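Local coordinates for protein acyl-CoA dehydrogenase (Bacillus subtilis, PDB 5LNX) that oxidises saturated acyl-CoA to the 2,3-dehydroacyl-CoA with FAD as its cofactor, passing the electrons to an acceptor, at residues S66-I71 against I244-L249; L85-S90 against I155-A160; T93-Y98 against I163-A168; F121-P126 against H231-N236. All coordinates share one frame; numbering follows the deposited sequence.

Interaction 1 (S66-I71 against I244-L249)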
# COMPACT_ATOMS: atom_id res chain seq x y z
N SER D 66 -21.92 23.76 6.94
CA SER D 66 -21.63 24.96 6.14
C SER D 66 -20.20 25.49 6.35
O SER D 66 -19.53 25.93 5.41
CB SER D 66 -22.61 26.06 6.49
OG SER D 66 -23.94 25.64 6.29
N TYR D 67 -19.76 25.46 7.60
CA TYR D 67 -18.45 25.95 7.98
C TYR D 67 -17.35 25.05 7.43
O TYR D 67 -16.35 25.52 6.89
CB TYR D 67 -18.35 26.02 9.52
CG TYR D 67 -16.93 25.99 10.04
CD1 TYR D 67 -16.05 27.04 9.81
CD2 TYR D 67 -16.47 24.89 10.75
CE1 TYR D 67 -14.76 27.01 10.28
CE2 TYR D 67 -15.17 24.84 11.22
CZ TYR D 67 -14.32 25.91 11.00
OH TYR D 67 -13.02 25.86 11.47
N ILE D 68 -17.50 23.76 7.66
CA ILE D 68 -16.53 22.76 7.21
C ILE D 68 -16.51 22.75 5.70
O ILE D 68 -15.47 22.64 5.07
CB ILE D 68 -16.92 21.36 7.68
CG1 ILE D 68 -16.14 20.97 8.93
CG2 ILE D 68 -16.18 20.26 6.93
CD1 ILE D 68 -16.29 21.50 10.35
N LEU D 69 -17.70 22.88 5.14
CA LEU D 69 -17.89 23.06 3.70
C LEU D 69 -17.05 24.20 3.16
O LEU D 69 -16.38 24.08 2.13
CB LEU D 69 -19.37 23.31 3.43
CG LEU D 69 -19.94 23.59 2.07
CD1 LEU D 69 -20.20 22.26 1.37
CD2 LEU D 69 -21.25 24.33 2.25
N ALA D 70 -17.08 25.32 3.86
CA ALA D 70 -16.29 26.48 3.47
C ALA D 70 -14.82 26.09 3.39
O ALA D 70 -14.19 26.20 2.33
CB ALA D 70 -16.49 27.63 4.46
N ILE D 71 -14.30 25.56 4.50
CA ILE D 71 -12.89 25.11 4.62
C ILE D 71 -12.48 24.11 3.53
O ILE D 71 -11.38 24.17 2.99
CB ILE D 71 -12.64 24.46 5.98
CG1 ILE D 71 -12.82 25.52 7.08
CG2 ILE D 71 -11.24 23.87 6.06
CD1 ILE D 71 -12.49 25.04 8.47
N ILE D 244 -9.27 19.87 9.48
CA ILE D 244 -7.99 19.41 8.86
C ILE D 244 -8.26 18.34 7.79
O ILE D 244 -7.58 18.30 6.77
CB ILE D 244 -7.04 18.80 9.87
CG1 ILE D 244 -6.64 19.85 10.92
CG2 ILE D 244 -5.80 18.25 9.19
CD1 ILE D 244 -5.99 21.09 10.34
N ALA D 245 -9.29 17.55 8.01
CA ALA D 245 -9.68 16.49 7.09
C ALA D 245 -10.23 17.10 5.79
O ALA D 245 -9.90 16.67 4.68
CB ALA D 245 -10.73 15.60 7.73
N ALA D 246 -11.12 18.07 5.98
CA ALA D 246 -11.65 18.92 4.92
C ALA D 246 -10.55 19.63 4.13
O ALA D 246 -10.64 19.80 2.91
CB ALA D 246 -12.61 19.95 5.51
N GLN D 247 -9.52 20.07 4.84
CA GLN D 247 -8.33 20.64 4.18
C GLN D 247 -7.68 19.60 3.28
O GLN D 247 -7.42 19.86 2.11
CB GLN D 247 -7.31 21.12 5.22
CG GLN D 247 -6.14 21.91 4.63
CD GLN D 247 -4.98 22.09 5.61
OE1 GLN D 247 -4.97 21.53 6.70
NE2 GLN D 247 -4.00 22.89 5.20
N ALA D 248 -7.47 18.41 3.85
CA ALA D 248 -6.87 17.28 3.12
C ALA D 248 -7.70 16.86 1.89
O ALA D 248 -7.17 16.38 0.90
CB ALA D 248 -6.71 16.09 4.04
N LEU D 249 -9.01 17.02 2.03
CA LEU D 249 -9.98 16.68 1.01
C LEU D 249 -9.81 17.64 -0.18
O LEU D 249 -9.53 17.22 -1.31
CB LEU D 249 -11.40 16.79 1.59
CG LEU D 249 -12.57 16.46 0.66
CD1 LEU D 249 -12.45 15.06 0.06
CD2 LEU D 249 -13.89 16.60 1.40

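Interaction 2 (L85-S90 against I155-A160). With FAD (flavin-adenine dinucleotide), chain S.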
# COMPACT_ATOMS: atom_id res chain seq x y z
N LEU D 85 -7.95 29.89 8.32
CA LEU D 85 -9.37 29.99 8.65
C LEU D 85 -9.78 28.95 9.70
O LEU D 85 -10.54 29.25 10.63
CB LEU D 85 -10.24 29.81 7.40
CG LEU D 85 -11.75 29.93 7.65
CD1 LEU D 85 -12.10 31.16 8.45
CD2 LEU D 85 -12.51 29.93 6.33
N SER D 86 -9.30 27.74 9.51
CA SER D 86 -9.73 26.59 10.32
C SER D 86 -9.33 26.76 11.79
O SER D 86 -10.10 26.46 12.70
CB SER D 86 -9.13 25.28 9.77
OG SER D 86 -9.80 24.15 10.29
N VAL D 87 -8.08 27.17 11.99
CA VAL D 87 -7.55 27.41 13.32
C VAL D 87 -8.32 28.57 13.94
O VAL D 87 -8.83 28.47 15.06
CB VAL D 87 -6.04 27.72 13.28
CG1 VAL D 87 -5.58 28.39 14.56
CG2 VAL D 87 -5.25 26.42 13.07
N HIS D 88 -8.40 29.67 13.19
CA HIS D 88 -9.04 30.91 13.67
C HIS D 88 -10.34 30.60 14.37
O HIS D 88 -10.58 31.04 15.49
CB HIS D 88 -9.26 31.88 12.50
CG HIS D 88 -10.27 32.96 12.77
ND1 HIS D 88 -9.91 34.22 13.19
CD2 HIS D 88 -11.61 33.00 12.60
CE1 HIS D 88 -10.99 34.97 13.33
NE2 HIS D 88 -12.04 34.25 12.97
N THR D 89 -11.18 29.84 13.69
CA THR D 89 -12.55 29.56 14.16
C THR D 89 -12.69 28.47 15.19
O THR D 89 -13.29 28.67 16.24
CB THR D 89 -13.43 29.13 12.99
OG1 THR D 89 -13.16 30.01 11.89
CG2 THR D 89 -14.90 29.13 13.35
N SER D 90 -12.14 27.30 14.86
CA SER D 90 -12.40 26.06 15.55
C SER D 90 -11.65 25.96 16.90
O SER D 90 -12.09 25.29 17.84
CB SER D 90 -11.96 24.94 14.62
OG SER D 90 -10.54 24.94 14.51
N ILE D 155 3.21 27.56 16.16
CA ILE D 155 1.89 28.17 16.39
C ILE D 155 1.33 28.84 15.14
O ILE D 155 1.82 29.87 14.68
CB ILE D 155 1.90 29.19 17.54
CG1 ILE D 155 2.43 28.55 18.84
CG2 ILE D 155 0.52 29.75 17.77
CD1 ILE D 155 1.69 27.30 19.25
N THR D 156 0.30 28.22 14.58
CA THR D 156 -0.31 28.74 13.36
C THR D 156 -0.84 30.12 13.71
O THR D 156 -1.17 30.37 14.86
CB THR D 156 -1.48 27.86 12.86
OG1 THR D 156 -1.01 26.53 12.58
CG2 THR D 156 -2.09 28.44 11.60
N ASN D 157 -0.88 30.99 12.71
CA ASN D 157 -1.41 32.36 12.85
C ASN D 157 -0.54 33.24 13.78
O ASN D 157 -0.96 34.30 14.26
CB ASN D 157 -2.89 32.33 13.25
CG ASN D 157 -3.80 31.92 12.08
OD1 ASN D 157 -3.32 31.62 10.98
ND2 ASN D 157 -5.10 31.85 12.33
N GLY D 158 0.71 32.83 13.91
CA GLY D 158 1.67 33.45 14.82
C GLY D 158 2.20 34.79 14.34
O GLY D 158 2.90 34.87 13.34
N GLY D 159 1.86 35.85 15.07
CA GLY D 159 2.31 37.21 14.75
C GLY D 159 1.26 37.99 13.98
O GLY D 159 1.32 39.23 13.91
N ALA D 160 0.36 37.27 13.34
CA ALA D 160 -0.82 37.86 12.69
C ALA D 160 -1.91 37.93 13.73
O ALA D 160 -2.80 38.77 13.66
CB ALA D 160 -1.27 37.01 11.50
PA FAD S . 5.89 14.23 18.38
O1A FAD S . 4.46 14.34 18.87
O2A FAD S . 7.07 14.08 19.29
O5B FAD S . 5.88 12.92 17.44
C5B FAD S . 6.95 12.49 16.61
C4B FAD S . 6.43 11.28 15.85
O4B FAD S . 6.28 10.25 16.80
C3B FAD S . 5.07 11.52 15.21
O3B FAD S . 4.94 10.79 13.99
C2B FAD S . 4.09 10.96 16.20
O2B FAD S . 3.04 10.30 15.53
C1B FAD S . 4.91 9.92 16.90
N9A FAD S . 4.57 9.66 18.29
C8A FAD S . 5.03 10.29 19.40
N7A FAD S . 4.53 9.66 20.52
C5A FAD S . 3.75 8.63 20.09
C6A FAD S . 2.94 7.56 20.68
N6A FAD S . 2.81 7.42 22.00
N1A FAD S . 2.35 6.68 19.84
C2A FAD S . 2.44 6.72 18.51
N3A FAD S . 3.15 7.68 17.91
C4A FAD S . 3.81 8.63 18.62
N1 FAD S . 0.41 23.31 17.69
C2 FAD S . -0.52 24.07 18.31
O2 FAD S . -0.63 23.94 19.54
N3 FAD S . -1.33 24.94 17.68
C4 FAD S . -1.26 25.12 16.35
O4 FAD S . -2.02 25.93 15.76
C4X FAD S . -0.26 24.34 15.60
N5 FAD S . -0.13 24.48 14.27
C5X FAD S . 0.80 23.78 13.59
C6 FAD S . 0.94 24.03 12.24
C7 FAD S . 1.84 23.33 11.48
C7M FAD S . 1.80 23.61 10.00
C8 FAD S . 2.73 22.34 12.14
C8M FAD S . 3.76 21.54 11.39
C9 FAD S . 2.63 22.12 13.49
C9A FAD S . 1.70 22.81 14.27
N10 FAD S . 1.60 22.65 15.69
C10 FAD S . 0.61 23.39 16.36
C1' FAD S . 2.41 21.66 16.41
C2' FAD S . 1.83 20.25 16.13
O2' FAD S . 0.51 20.04 16.65
C3' FAD S . 2.79 19.17 16.63
O3' FAD S . 3.85 19.05 15.68
C4' FAD S . 2.07 17.85 16.84
O4' FAD S . 1.15 17.97 17.94
C5' FAD S . 3.04 16.66 17.07
O5' FAD S . 4.04 16.84 18.08
P FAD S . 5.64 16.93 17.77
O1P FAD S . 6.43 17.09 19.05
O2P FAD S . 5.86 17.94 16.67
O3P FAD S . 6.16 15.46 17.36

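Interaction 3 (T93-Y98 against I163-A168)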
# COMPACT_ATOMS: atom_id res chain seq x y z
N THR D 93 -11.48 30.74 18.21
CA THR D 93 -12.72 31.47 18.55
C THR D 93 -13.71 30.57 19.32
O THR D 93 -14.37 31.01 20.27
CB THR D 93 -13.42 32.15 17.34
OG1 THR D 93 -14.30 31.19 16.78
CG2 THR D 93 -12.46 32.66 16.26
N ASN D 94 -13.82 29.30 18.91
CA ASN D 94 -14.81 28.37 19.48
C ASN D 94 -14.60 28.07 20.97
O ASN D 94 -15.56 27.92 21.71
CB ASN D 94 -14.87 27.05 18.68
CG ASN D 94 -15.77 27.12 17.45
OD1 ASN D 94 -16.36 28.15 17.14
ND2 ASN D 94 -15.93 25.98 16.79
N PRO D 95 -13.33 27.97 21.41
CA PRO D 95 -13.13 27.70 22.83
C PRO D 95 -13.77 28.76 23.70
O PRO D 95 -14.41 28.42 24.70
CB PRO D 95 -11.61 27.71 22.99
CG PRO D 95 -11.07 27.39 21.64
CD PRO D 95 -12.06 27.98 20.66
N ILE D 96 -13.64 30.02 23.29
CA ILE D 96 -14.37 31.11 23.96
C ILE D 96 -15.88 30.89 23.85
O ILE D 96 -16.60 30.95 24.85
CB ILE D 96 -14.05 32.49 23.36
CG1 ILE D 96 -12.56 32.82 23.50
CG2 ILE D 96 -14.91 33.57 24.04
CD1 ILE D 96 -12.14 34.13 22.86
N LEU D 97 -16.34 30.64 22.63
CA LEU D 97 -17.76 30.46 22.35
C LEU D 97 -18.40 29.37 23.22
O LEU D 97 -19.52 29.54 23.71
CB LEU D 97 -18.00 30.14 20.86
CG LEU D 97 -19.45 29.74 20.46
CD1 LEU D 97 -20.45 30.83 20.83
CD2 LEU D 97 -19.54 29.44 18.98
N TYR D 98 -17.68 28.27 23.41
CA TYR D 98 -18.27 27.07 24.03
C TYR D 98 -18.00 26.93 25.54
O TYR D 98 -18.76 26.26 26.24
CB TYR D 98 -17.79 25.82 23.30
CG TYR D 98 -18.36 25.68 21.90
CD1 TYR D 98 -19.74 25.74 21.69
CD2 TYR D 98 -17.53 25.47 20.80
CE1 TYR D 98 -20.26 25.63 20.41
CE2 TYR D 98 -18.05 25.36 19.53
CZ TYR D 98 -19.42 25.44 19.33
OH TYR D 98 -19.94 25.32 18.07
N ILE D 163 -5.66 37.40 19.26
CA ILE D 163 -6.06 36.57 20.40
C ILE D 163 -5.36 35.22 20.29
O ILE D 163 -5.39 34.58 19.23
CB ILE D 163 -7.59 36.31 20.39
CG1 ILE D 163 -8.37 37.60 20.65
CG2 ILE D 163 -7.96 35.15 21.31
CD1 ILE D 163 -8.36 38.15 22.06
N TYR D 164 -4.77 34.76 21.40
CA TYR D 164 -4.20 33.40 21.50
C TYR D 164 -4.83 32.60 22.65
O TYR D 164 -4.57 32.86 23.82
CB TYR D 164 -2.68 33.43 21.70
CG TYR D 164 -1.88 34.11 20.62
CD1 TYR D 164 -1.88 35.49 20.50
CD2 TYR D 164 -1.02 33.39 19.78
CE1 TYR D 164 -1.13 36.14 19.53
CE2 TYR D 164 -0.25 34.04 18.81
CZ TYR D 164 -0.31 35.41 18.70
OH TYR D 164 0.41 36.08 17.74
N ILE D 165 -5.63 31.60 22.29
CA ILE D 165 -6.18 30.64 23.26
C ILE D 165 -5.04 29.76 23.75
O ILE D 165 -4.50 28.94 23.00
CB ILE D 165 -7.30 29.75 22.68
CG1 ILE D 165 -8.42 30.59 22.07
CG2 ILE D 165 -7.84 28.83 23.76
CD1 ILE D 165 -8.85 31.82 22.86
N THR D 166 -4.64 29.99 25.00
CA THR D 166 -3.36 29.51 25.51
C THR D 166 -3.57 28.62 26.69
O THR D 166 -4.33 28.95 27.61
CB THR D 166 -2.42 30.67 25.94
OG1 THR D 166 -2.36 31.67 24.93
CG2 THR D 166 -0.98 30.15 26.17
N PHE D 167 -2.80 27.54 26.70
CA PHE D 167 -2.92 26.51 27.73
C PHE D 167 -1.68 26.48 28.60
O PHE D 167 -0.55 26.44 28.09
CB PHE D 167 -3.19 25.14 27.08
CG PHE D 167 -4.45 25.11 26.27
CD1 PHE D 167 -5.67 24.81 26.85
CD2 PHE D 167 -4.42 25.47 24.93
CE1 PHE D 167 -6.82 24.83 26.10
CE2 PHE D 167 -5.57 25.51 24.18
CZ PHE D 167 -6.78 25.18 24.76
N ALA D 168 -1.90 26.43 29.91
CA ALA D 168 -0.81 26.60 30.89
C ALA D 168 -1.15 25.94 32.23
O ALA D 168 -2.28 26.00 32.67
CB ALA D 168 -0.51 28.08 31.06

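Interaction 4 (F121-P126 against H231-N236). With FAD (flavin-adenine dinucleotide), chain S.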
# COMPACT_ATOMS: atom_id res chain seq x y z
N PHE D 121 -4.08 29.43 18.66
CA PHE D 121 -4.34 28.27 19.59
C PHE D 121 -3.33 27.77 20.60
O PHE D 121 -3.68 27.03 21.53
CB PHE D 121 -4.97 27.13 18.78
CG PHE D 121 -5.24 25.88 19.57
CD1 PHE D 121 -6.25 25.86 20.53
CD2 PHE D 121 -4.53 24.72 19.31
CE1 PHE D 121 -6.55 24.69 21.20
CE2 PHE D 121 -4.81 23.55 20.00
CZ PHE D 121 -5.83 23.54 20.95
N ALA D 122 -2.10 28.20 20.51
CA ALA D 122 -1.21 27.98 21.65
C ALA D 122 -1.38 26.79 22.66
O ALA D 122 -1.52 26.99 23.89
CB ALA D 122 -0.87 29.25 22.44
N LEU D 123 -1.14 25.58 22.17
CA LEU D 123 -1.01 24.36 23.02
C LEU D 123 0.38 23.74 23.01
O LEU D 123 1.00 23.54 24.07
CB LEU D 123 -2.02 23.33 22.55
CG LEU D 123 -2.04 21.96 23.20
CD1 LEU D 123 -2.29 22.03 24.70
CD2 LEU D 123 -3.09 21.12 22.49
N THR D 124 0.88 23.48 21.82
CA THR D 124 2.13 22.73 21.62
C THR D 124 3.40 23.42 22.16
O THR D 124 3.54 24.66 22.07
CB THR D 124 2.34 22.41 20.11
OG1 THR D 124 1.16 21.75 19.62
CG2 THR D 124 3.55 21.51 19.86
N GLU D 125 4.33 22.61 22.65
CA GLU D 125 5.58 23.08 23.28
C GLU D 125 6.76 22.20 22.88
O GLU D 125 6.56 21.05 22.50
CB GLU D 125 5.49 23.00 24.82
CG GLU D 125 4.50 23.94 25.49
CD GLU D 125 4.70 24.02 27.01
OE1 GLU D 125 5.61 23.34 27.55
OE2 GLU D 125 3.92 24.73 27.70
N PRO D 126 8.00 22.71 22.98
CA PRO D 126 9.12 21.90 22.53
C PRO D 126 9.13 20.50 23.11
O PRO D 126 9.47 19.55 22.41
CB PRO D 126 10.34 22.71 22.99
CG PRO D 126 9.88 24.13 22.97
CD PRO D 126 8.42 24.08 23.36
N HIS D 231 -9.41 19.36 28.79
CA HIS D 231 -10.72 19.03 28.25
C HIS D 231 -11.15 20.01 27.16
O HIS D 231 -11.68 19.60 26.11
CB HIS D 231 -11.76 19.00 29.36
CG HIS D 231 -13.17 18.86 28.88
ND1 HIS D 231 -13.65 17.72 28.28
CD2 HIS D 231 -14.22 19.73 28.93
CE1 HIS D 231 -14.93 17.88 27.98
NE2 HIS D 231 -15.30 19.09 28.35
N ILE D 232 -10.93 21.30 27.41
CA ILE D 232 -11.31 22.37 26.49
C ILE D 232 -10.57 22.22 25.14
O ILE D 232 -11.17 22.25 24.05
CB ILE D 232 -10.93 23.75 27.10
CG1 ILE D 232 -12.01 24.29 28.04
N ALA D 233 -9.26 22.04 25.26
CA ALA D 233 -8.37 21.77 24.13
C ALA D 233 -8.84 20.63 23.23
O ALA D 233 -9.13 20.82 22.05
CB ALA D 233 -6.97 21.47 24.64
N MET D 234 -8.91 19.43 23.79
CA MET D 234 -9.30 18.22 23.05
C MET D 234 -10.71 18.33 22.45
O MET D 234 -10.94 17.94 21.31
CB MET D 234 -9.22 16.98 23.93
CG MET D 234 -7.79 16.59 24.31
SD MET D 234 -6.78 16.05 22.89
CE MET D 234 -7.36 14.35 22.57
N ALA D 235 -11.63 18.90 23.23
CA ALA D 235 -13.04 19.07 22.81
C ALA D 235 -13.15 19.79 21.47
O ALA D 235 -13.93 19.39 20.60
CB ALA D 235 -13.81 19.84 23.87
N ASN D 236 -12.36 20.84 21.34
CA ASN D 236 -12.33 21.66 20.14
C ASN D 236 -11.49 21.03 19.04
O ASN D 236 -11.79 21.17 17.85
CB ASN D 236 -11.77 23.05 20.48
CG ASN D 236 -12.78 23.91 21.22
OD1 ASN D 236 -12.49 24.49 22.26
ND2 ASN D 236 -13.97 24.03 20.66
PA FAD S . 5.89 14.23 18.38
O1A FAD S . 4.46 14.34 18.87
O2A FAD S . 7.07 14.08 19.29
O5B FAD S . 5.88 12.92 17.44
C5B FAD S . 6.95 12.49 16.61
C4B FAD S . 6.43 11.28 15.85
O4B FAD S . 6.28 10.25 16.80
C3B FAD S . 5.07 11.52 15.21
O3B FAD S . 4.94 10.79 13.99
C2B FAD S . 4.09 10.96 16.20
O2B FAD S . 3.04 10.30 15.53
C1B FAD S . 4.91 9.92 16.90
N9A FAD S . 4.57 9.66 18.29
C8A FAD S . 5.03 10.29 19.40
N7A FAD S . 4.53 9.66 20.52
C5A FAD S . 3.75 8.63 20.09
C6A FAD S . 2.94 7.56 20.68
N6A FAD S . 2.81 7.42 22.00
N1A FAD S . 2.35 6.68 19.84
C2A FAD S . 2.44 6.72 18.51
N3A FAD S . 3.15 7.68 17.91
C4A FAD S . 3.81 8.63 18.62
N1 FAD S . 0.41 23.31 17.69
C2 FAD S . -0.52 24.07 18.31
O2 FAD S . -0.63 23.94 19.54
N3 FAD S . -1.33 24.94 17.68
C4 FAD S . -1.26 25.12 16.35
O4 FAD S . -2.02 25.93 15.76
C4X FAD S . -0.26 24.34 15.60
N5 FAD S . -0.13 24.48 14.27
C5X FAD S . 0.80 23.78 13.59
C6 FAD S . 0.94 24.03 12.24
C7 FAD S . 1.84 23.33 11.48
C7M FAD S . 1.80 23.61 10.00
C8 FAD S . 2.73 22.34 12.14
C8M FAD S . 3.76 21.54 11.39
C9 FAD S . 2.63 22.12 13.49
C9A FAD S . 1.70 22.81 14.27
N10 FAD S . 1.60 22.65 15.69
C10 FAD S . 0.61 23.39 16.36
C1' FAD S . 2.41 21.66 16.41
C2' FAD S . 1.83 20.25 16.13
O2' FAD S . 0.51 20.04 16.65
C3' FAD S . 2.79 19.17 16.63
O3' FAD S . 3.85 19.05 15.68
C4' FAD S . 2.07 17.85 16.84
O4' FAD S . 1.15 17.97 17.94
C5' FAD S . 3.04 16.66 17.07
O5' FAD S . 4.04 16.84 18.08
P FAD S . 5.64 16.93 17.77
O1P FAD S . 6.43 17.09 19.05
O2P FAD S . 5.86 17.94 16.67
O3P FAD S . 6.16 15.46 17.36

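Interaction 1 (S66-I71 against I244-L249)
A246 pushes its methyl group into the notch between two isoleucines set about one turn apart, overlapping the CG2 branches of both I68 and I71. Its CB lies 3.9 Å from CG2 of I68 and 4.2 Å from CG2 of I71. The same methyl also rests against the carbonyl oxygen of I68, at 4.0 Å from A246 CB. Because I71 carries CG1 beside its backbone N (chi1 -65°), its CG2 branch is left to meet A246 and to reach the main chain at Q247. The side chains that meet are all apolar, and each type suits its place: alanine is small enough to sit between segment axes that approach to 8.8 Å at 40°, while each isoleucine turns CG2 to it, from directions roughly at right angles. Q247 leads its amide away from the helix pair; OE1 bonds the hydroxyl of Y360, a residue of the FAD pocket, and NE2 bonds A79 O weakly. The pair joins helix 64-77 of the N-terminal domain to the long helix 229-265 of the C-terminal domain. Around it, I68 and A245 touch V297 of helix 277-305, helix 311-326 packs against A245 and A248, and I71 meets S86 of helix 79-90.

Interaction 2 (L85-S90 against I155-A160)
V87 spreads its two methyls over the end of strand 145-156, CG2 lying 4.0 Å from CG2 of T156 and CG1 4.1 Å from ND2 of N157. This buried part is the close-fitting one, and N157 reinforces it. Its ND2 passes the backbone of H88 without bonding it, and is held by the carbonyl oxygens of I84 and G119, which ties helix 79-90 and strand 119-120 to the same amide. N157 also occupies the third position of a type II turn running from I155 to G158, with a left-handed backbone (phi 66°) that asparagine tolerates well. Beyond the turn the fit ends: G159 is exposed and A160 partly so, and neither touches helix 79-90. T156 divides its side chain between two tasks. With OG1 set beside the backbone N (chi1 -60°), CG2 faces V87 while the hydroxyl donates to flavin N5, the T156 OG1 to FAD N5 distance being 2.8 Å. T156 N adds a weak bond to FAD O4 at 3.5 Å. Since N5 is the flavin atom that takes the substrate hydride in this enzyme family, a donor there probably helps to polarise the oxidised ring towards reduction.

Interaction 3 (T93-Y98 against I163-A168)
I165 meets the first turn of helix 94-99 with two different branches. Its CG2 lies against the proline ring, 4.0 Å from CB of P95 and 4.1 Å from CG of P95. Its CD1 reaches the neighbouring isoleucine, 3.9 Å from CG1 of I96 and 4.0 Å from CD1 of I96. The fork comes from the side chain's first torsion (chi1 -54°), which puts CG1 beside the backbone N and CG2 anti to it, one branch for each partner. A valine in place of I165 lacks the CD1 methyl, and a gap would probably open beside I96. Proline suits its place because the amides of a first helical turn have no helical acceptor; the backbone bonding here starts with L97 N to T93 O. A beta-branched isoleucine is equally at home in an extended strand, where side chains alternate, so that I165 points to the helix while Y164 and T166 turn from it. Further out, T93 OG1 bonds T89 O, fastening the start of the helix to the one before, and I96 leans on Y108 and L112 of helix 102-114. Strand 163-169 lies in a mixed sheet, bonded to strand 119-120 in parallel and to strand 179-185 in antiparallel fashion. I183 of the latter also touches I96, while N236 of helix 229-265 packs against P95.

Interaction 4 (F121-P126 against H231-N236)
The F121 ring offers its edge both to the helix and to the flavin: A233 CB and FAD N3 each lie near the ring plane. CZ of F121 is 4.4 Å from CB of A233, and CD2 of F121 is 3.6 Å from FAD N3. The ring of F167 also meets F121, the two planes at about 70°. L123 joins in with CD2, 4.4 Å from CB of A233, so that one small methyl receives both large side chains; alanine suits this point by letting the helix come near. The backbone here serves the cofactor. FAD O2 is gripped by two amides, L123 N at 3.1 Å and T124 N at 2.8 Å, the latter bond being the straighter at 164°. T124 extends the grip: its hydroxyl stands beside its own backbone N (chi1 -54°) and donates to the flavin, with OG1 2.6 Å from FAD N1, while CG2 packs on the ribityl carbon C1' at 3.6 Å. These donors gather where negative charge builds up in reduced flavin, and would probably help to stabilise it. A valine in place of T124 has no hydroxyl, so flavin N1 would probably be left without this donor. The loop follows strand 119-120 and is backed by K152 of strand 145-156, which pairs with E125; F167 of strand 163-169 touches A233 on helix 229-265.

Interactions 2, 3 and 4 form a close group, with centres 9 to 13 Å apart, while interaction 1 lies 15 to 20 Å from them. Interaction 1 joins the two helical domains and encloses the other three along the chain. Interactions 2 and 3 attach successive helices, 79-90 and 94-99, to successive strands, 145-156 and 163-169, and their segments alternate in sequence, as do those of 2 and 4 and of 3 and 4. Helix 229-265 serves both interactions 1 and 4. Interaction 2 bonds the N5 and O4 positions of the flavin and interaction 4 its N1 and O2 positions, so the helical and strand-rich domains are interlocked around the flavin.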